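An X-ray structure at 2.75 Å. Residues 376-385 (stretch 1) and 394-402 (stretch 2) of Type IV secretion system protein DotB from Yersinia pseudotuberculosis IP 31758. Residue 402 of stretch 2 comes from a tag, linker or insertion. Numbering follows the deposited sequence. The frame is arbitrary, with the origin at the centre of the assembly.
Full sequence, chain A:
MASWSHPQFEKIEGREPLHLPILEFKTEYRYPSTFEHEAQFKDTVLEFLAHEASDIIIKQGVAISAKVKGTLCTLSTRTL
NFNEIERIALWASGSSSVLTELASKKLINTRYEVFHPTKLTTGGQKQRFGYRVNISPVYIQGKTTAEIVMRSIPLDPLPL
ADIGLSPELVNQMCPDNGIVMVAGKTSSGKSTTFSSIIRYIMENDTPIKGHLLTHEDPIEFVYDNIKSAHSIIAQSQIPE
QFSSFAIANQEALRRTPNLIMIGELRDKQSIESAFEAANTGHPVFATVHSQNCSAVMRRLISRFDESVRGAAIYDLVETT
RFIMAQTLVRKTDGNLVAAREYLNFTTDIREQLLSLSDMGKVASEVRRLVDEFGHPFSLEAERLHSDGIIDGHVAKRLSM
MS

Stretch 1 376-385: PFSLEAERLH
Stretch 2 394-402: VAKRLSMMS

The helix starting at Phe-377 and the helix containing Val-394 to Ser-399 pack nearly antiparallel: their axes cross at 163° and approach to 7.5 Å. Pro-376 (phi/psi -70/164) occupies the N-cap position; helical residues keep phi/psi near -64/-40. Register is fixed by CA-CA distances of 3.9 Å for Ser-378 to Ser-399 and 4.7 Å for Ala-381 to Ala-395. No hydrogen bond crosses the interface, which buries 443 Å² in total, so packing carries the contact.

Phe-377 covers most. Its CA-CB bond points toward stretch 2, and chi1 -92° with chi2 -38° sets Phe-377 CD1 3.6 Å from Leu-398 CD1 and Phe-377 CD2 3.5 Å from Met-401 CB. Phe-377 CB also lies 3.3 Å from Leu-398 O, and tag residue Ser-402 places its CB at the ring edge.

Leu-398 leaves its backbone sideways, but chi1 177° (t) and chi2 53° (p) bring its end into a hole formed by Phe-377, Glu-380, Ala-381 and Leu-384. Leu-398 CD2 stands 3.6 Å from Ala-381 CB and 4.2 Å from Leu-384 CD2.

Close approach suits small residues: Ala-381 CB is 3.1 Å from Ala-395 O and 4.1 Å from Ala-395 CB. Ser-399 (chi1 71°, p) satisfies its hydroxyl within its own helix, Ser-399 OG donating to Lys-396 O at 2.5 Å, while Ser-399 CB packs 3.8 Å from Ser-378 CA.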

ATOM      1  N   PRO A 376      32.216  39.493   2.585  1.00 69.41           N
ATOM      2  CA  PRO A 376      32.644  38.230   1.977  1.00 69.56           C
ATOM      3  C   PRO A 376      33.638  37.480   2.847  1.00 72.29           C
ATOM      4  O   PRO A 376      34.221  38.028   3.784  1.00 75.29           O
ATOM      5  CB  PRO A 376      33.296  38.661   0.661  1.00 70.62           C
ATOM      6  CG  PRO A 376      33.750  40.054   0.920  1.00 72.21           C
ATOM      7  CD  PRO A 376      32.744  40.663   1.868  1.00 71.60           C
ATOM      8  N   PHE A 377      33.817  36.201   2.540  1.00 70.75           N
ATOM      9  CA  PHE A 377      34.760  35.379   3.278  1.00 66.52           C
ATOM     10  C   PHE A 377      36.193  35.828   3.059  1.00 67.38           C
ATOM     11  O   PHE A 377      37.016  35.727   3.982  1.00 69.10           O
ATOM     12  CB  PHE A 377      34.592  33.905   2.922  1.00 64.92           C
ATOM     13  CG  PHE A 377      33.651  33.173   3.836  1.00 66.62           C
ATOM     14  CD1 PHE A 377      33.616  33.447   5.219  1.00 66.28           C
ATOM     15  CD2 PHE A 377      32.806  32.196   3.328  1.00 65.95           C
ATOM     16  CE1 PHE A 377      32.750  32.779   6.028  1.00 64.93           C
ATOM     17  CE2 PHE A 377      31.936  31.523   4.158  1.00 64.74           C
ATOM     18  CZ  PHE A 377      31.917  31.801   5.521  1.00 65.56           C
ATOM     19  N   SER A 378      36.519  36.320   1.865  1.00 67.47           N
ATOM     20  CA  SER A 378      37.837  36.898   1.630  1.00 70.50           C
ATOM     21  C   SER A 378      38.100  38.097   2.573  1.00 71.05           C
ATOM     22  O   SER A 378      39.164  38.199   3.156  1.00 73.20           O
ATOM     23  CB  SER A 378      37.962  37.343   0.168  1.00 72.69           C
ATOM     24  OG  SER A 378      36.920  38.213  -0.203  1.00 74.26           O
ATOM     25  N   LEU A 379      37.110  38.948   2.736  1.00 72.20           N
ATOM     26  CA  LEU A 379      37.271  40.094   3.605  1.00 74.33           C
ATOM     27  C   LEU A 379      37.378  39.677   5.057  1.00 73.24           C
ATOM     28  O   LEU A 379      38.106  40.302   5.839  1.00 75.08           O
ATOM     29  CB  LEU A 379      36.108  41.096   3.415  1.00 75.78           C
ATOM     30  CG  LEU A 379      36.253  42.428   4.146  1.00 76.09           C
ATOM     31  CD1 LEU A 379      36.958  43.444   3.271  1.00 79.42           C
ATOM     32  CD2 LEU A 379      34.880  42.935   4.559  1.00 75.00           C
ATOM     33  N   GLU A 380      36.646  38.659   5.479  1.00 74.25           N
ATOM     34  CA  GLU A 380      36.748  38.179   6.847  1.00 74.94           C
ATOM     35  C   GLU A 380      38.103  37.564   7.113  1.00 77.79           C
ATOM     36  O   GLU A 380      38.706  37.784   8.188  1.00 81.15           O
ATOM     37  CB  GLU A 380      35.627  37.181   7.154  1.00 72.53           C
ATOM     38  CG  GLU A 380      35.600  36.715   8.593  1.00 71.76           C
ATOM     39  CD  GLU A 380      34.950  37.738   9.527  1.00 74.16           C
ATOM     40  OE1 GLU A 380      35.154  38.951   9.325  1.00 76.06           O
ATOM     41  OE2 GLU A 380      34.229  37.332  10.458  1.00 76.10           O
ATOM     42  N   ALA A 381      38.615  36.756   6.170  1.00 77.01           N
ATOM     43  CA  ALA A 381      39.947  36.183   6.319  1.00 76.59           C
ATOM     44  C   ALA A 381      41.018  37.268   6.333  1.00 77.42           C
ATOM     45  O   ALA A 381      41.983  37.179   7.104  1.00 82.90           O
ATOM     46  CB  ALA A 381      40.217  35.162   5.225  1.00 75.93           C
ATOM     47  N   GLU A 382      40.877  38.274   5.502  1.00 76.77           N
ATOM     48  CA  GLU A 382      41.823  39.392   5.500  1.00 77.89           C
ATOM     49  C   GLU A 382      41.776  40.149   6.811  1.00 77.37           C
ATOM     50  O   GLU A 382      42.826  40.499   7.371  1.00 76.41           O
ATOM     51  CB  GLU A 382      41.530  40.343   4.329  1.00 77.70           C
ATOM     52  CG  GLU A 382      42.573  41.404   4.163  1.00 83.30           C
ATOM     53  CD  GLU A 382      42.027  42.815   4.104  1.00 84.89           C
ATOM     54  OE1 GLU A 382      40.986  42.979   3.446  1.00 88.16           O
ATOM     55  OE2 GLU A 382      42.647  43.694   4.752  1.00 85.69           O
ATOM     56  N   ARG A 383      40.585  40.397   7.346  1.00 79.53           N
ATOM     57  CA  ARG A 383      40.455  41.127   8.604  1.00 81.84           C
ATOM     58  C   ARG A 383      41.032  40.350   9.790  1.00 78.26           C
ATOM     59  O   ARG A 383      41.828  40.896  10.536  1.00 75.83           O
ATOM     60  CB  ARG A 383      38.979  41.456   8.872  1.00 85.73           C
ATOM     61  CG  ARG A 383      38.673  42.942   9.016  1.00 94.89           C
ATOM     62  CD  ARG A 383      39.634  43.611   9.995  1.00100.76           C
ATOM     63  NE  ARG A 383      39.154  43.504  11.366  1.00104.51           N
ATOM     64  CZ  ARG A 383      39.046  44.538  12.210  1.00107.37           C
ATOM     65  NH1 ARG A 383      39.388  45.761  11.825  1.00107.51           N
ATOM     66  NH2 ARG A 383      38.599  44.346  13.446  1.00108.52           N
ATOM     67  N   LEU A 384      40.686  39.061   9.872  1.00 75.74           N
ATOM     68  CA  LEU A 384      41.253  38.226  10.924  1.00 75.98           C
ATOM     69  C   LEU A 384      42.769  38.122  10.799  1.00 77.06           C
ATOM     70  O   LEU A 384      43.483  38.177  11.804  1.00 77.32           O
ATOM     71  CB  LEU A 384      40.615  36.832  10.897  1.00 76.56           C
ATOM     72  CG  LEU A 384      39.252  36.685  11.579  1.00 74.23           C
ATOM     73  CD1 LEU A 384      38.387  37.900  11.350  1.00 78.33           C
ATOM     74  CD2 LEU A 384      38.562  35.415  11.125  1.00 70.62           C
ATOM     75  N   HIS A 385      43.265  38.004   9.566  1.00 76.41           N
ATOM     76  CA  HIS A 385      44.706  37.805   9.380  1.00 75.09           C
ATOM     77  C   HIS A 385      45.487  39.075   9.687  1.00 75.37           C
ATOM     78  O   HIS A 385      46.583  39.004  10.247  1.00 77.14           O
ATOM     79  CB  HIS A 385      44.986  37.318   7.960  1.00 73.61           C
ATOM     80  CG  HIS A 385      46.421  37.023   7.692  1.00 73.56           C
ATOM     81  ND1 HIS A 385      47.198  36.301   8.569  1.00 71.60           N
ATOM     82  CD2 HIS A 385      47.218  37.337   6.643  1.00 74.85           C
ATOM     83  CE1 HIS A 385      48.420  36.194   8.077  1.00 73.68           C
ATOM     84  NE2 HIS A 385      48.459  36.809   6.909  1.00 75.17           N
ATOM     85  N   VAL A 394      45.354  29.387   6.925  1.00 70.03           N
ATOM     86  CA  VAL A 394      43.943  29.350   7.305  1.00 68.19           C
ATOM     87  C   VAL A 394      43.179  30.533   6.734  1.00 65.49           C
ATOM     88  O   VAL A 394      42.017  30.416   6.386  1.00 65.91           O
ATOM     89  CB  VAL A 394      43.787  29.270   8.857  1.00 69.17           C
ATOM     90  CG1 VAL A 394      44.653  28.173   9.423  1.00 68.63           C
ATOM     91  CG2 VAL A 394      44.126  30.582   9.495  1.00 73.53           C
ATOM     92  N   ALA A 395      43.836  31.678   6.607  1.00 68.31           N
ATOM     93  CA  ALA A 395      43.210  32.833   5.960  1.00 70.64           C
ATOM     94  C   ALA A 395      42.921  32.543   4.504  1.00 72.97           C
ATOM     95  O   ALA A 395      41.817  32.817   4.008  1.00 75.26           O
ATOM     96  CB  ALA A 395      44.089  34.068   6.110  1.00 71.61           C
ATOM     97  N   LYS A 396      43.894  31.983   3.780  1.00 75.12           N
ATOM     98  CA  LYS A 396      43.672  31.602   2.393  1.00 77.37           C
ATOM     99  C   LYS A 396      42.493  30.623   2.256  1.00 74.13           C
ATOM    100  O   LYS A 396      41.581  30.865   1.475  1.00 71.90           O
ATOM    101  CB  LYS A 396      44.948  31.002   1.803  1.00 82.27           C
ATOM    102  CG  LYS A 396      44.751  30.211   0.509  1.00 85.62           C
ATOM    103  CD  LYS A 396      46.001  29.435   0.151  1.00 87.60           C
ATOM    104  CE  LYS A 396      45.998  29.091  -1.332  1.00 89.83           C
ATOM    105  NZ  LYS A 396      46.328  30.275  -2.180  1.00 93.28           N
ATOM    106  N   ARG A 397      42.522  29.563   3.042  1.00 72.33           N
ATOM    107  CA  ARG A 397      41.431  28.593   2.998  1.00 70.98           C
ATOM    108  C   ARG A 397      40.110  29.250   3.314  1.00 70.65           C
ATOM    109  O   ARG A 397      39.067  28.865   2.758  1.00 72.77           O
ATOM    110  CB  ARG A 397      41.711  27.425   3.942  1.00 71.59           C
ATOM    111  CG  ARG A 397      42.911  26.579   3.485  1.00 74.94           C
ATOM    112  CD  ARG A 397      42.851  25.196   4.150  1.00 76.66           C
ATOM    113  NE  ARG A 397      42.987  25.249   5.622  1.00 79.11           N
ATOM    114  CZ  ARG A 397      44.126  25.525   6.270  1.00 79.14           C
ATOM    115  NH1 ARG A 397      45.252  25.742   5.565  1.00 82.04           N
ATOM    116  NH2 ARG A 397      44.126  25.576   7.583  1.00 75.46           N
ATOM    117  N   LEU A 398      40.078  30.206   4.233  1.00 70.09           N
ATOM    118  CA  LEU A 398      38.839  30.914   4.560  1.00 67.90           C
ATOM    119  C   LEU A 398      38.341  31.753   3.374  1.00 66.10           C
ATOM    120  O   LEU A 398      37.159  31.782   3.086  1.00 62.25           O
ATOM    121  CB  LEU A 398      39.033  31.770   5.800  1.00 68.57           C
ATOM    122  CG  LEU A 398      37.843  32.631   6.223  1.00 70.61           C
ATOM    123  CD1 LEU A 398      36.588  31.801   6.346  1.00 68.36           C
ATOM    124  CD2 LEU A 398      38.096  33.403   7.484  1.00 71.45           C
ATOM    125  N   SER A 399      39.261  32.430   2.692  1.00 68.47           N
ATOM    126  CA  SER A 399      38.892  33.136   1.473  1.00 72.03           C
ATOM    127  C   SER A 399      38.364  32.180   0.393  1.00 73.14           C
ATOM    128  O   SER A 399      37.471  32.550  -0.369  1.00 72.42           O
ATOM    129  CB  SER A 399      40.081  33.934   0.939  1.00 73.54           C
ATOM    130  OG  SER A 399      41.074  33.070   0.404  1.00 77.45           O
ATOM    131  N   MET A 400      38.898  30.961   0.358  1.00 76.31           N
ATOM    132  CA  MET A 400      38.374  29.959  -0.574  1.00 77.88           C
ATOM    133  C   MET A 400      36.928  29.581  -0.291  1.00 77.23           C
ATOM    134  O   MET A 400      36.207  29.189  -1.168  1.00 80.00           O
ATOM    135  CB  MET A 400      39.269  28.711  -0.556  1.00 81.44           C
ATOM    136  CG  MET A 400      40.669  28.897  -1.071  1.00 87.20           C
ATOM    137  SD  MET A 400      40.746  30.104  -2.429  1.00 96.43           S
ATOM    138  CE  MET A 400      40.167  29.077  -3.794  1.00 96.54           C
ATOM    139  N   MET A 401      36.501  29.726   0.958  1.00 83.20           N
ATOM    140  CA  MET A 401      35.208  29.176   1.386  1.00 80.57           C
ATOM    141  C   MET A 401      34.077  29.697   0.498  1.00 77.76           C
ATOM    142  O   MET A 401      33.104  28.985   0.281  1.00 82.16           O
ATOM    143  CB  MET A 401      34.948  29.486   2.852  1.00 80.86           C
ATOM    144  CG  MET A 401      35.826  28.713   3.803  1.00 84.48           C
ATOM    145  SD  MET A 401      35.141  27.066   4.185  1.00 90.57           S
ATOM    146  CE  MET A 401      35.952  26.132   2.867  1.00 89.85           C
ATOM    147  N   SER A 402      34.184  30.924  -0.001  1.00 73.65           N
ATOM    148  CA  SER A 402      33.120  31.522  -0.788  1.00 71.60           C
ATOM    149  C   SER A 402      33.483  31.517  -2.280  1.00 73.66           C
ATOM    150  O   SER A 402      33.686  32.584  -2.884  1.00 74.61           O
ATOM    151  CB  SER A 402      32.844  32.956  -0.307  1.00 70.05           C
ATOM    152  OG  SER A 402      34.011  33.748  -0.352  1.00 71.25           O
TER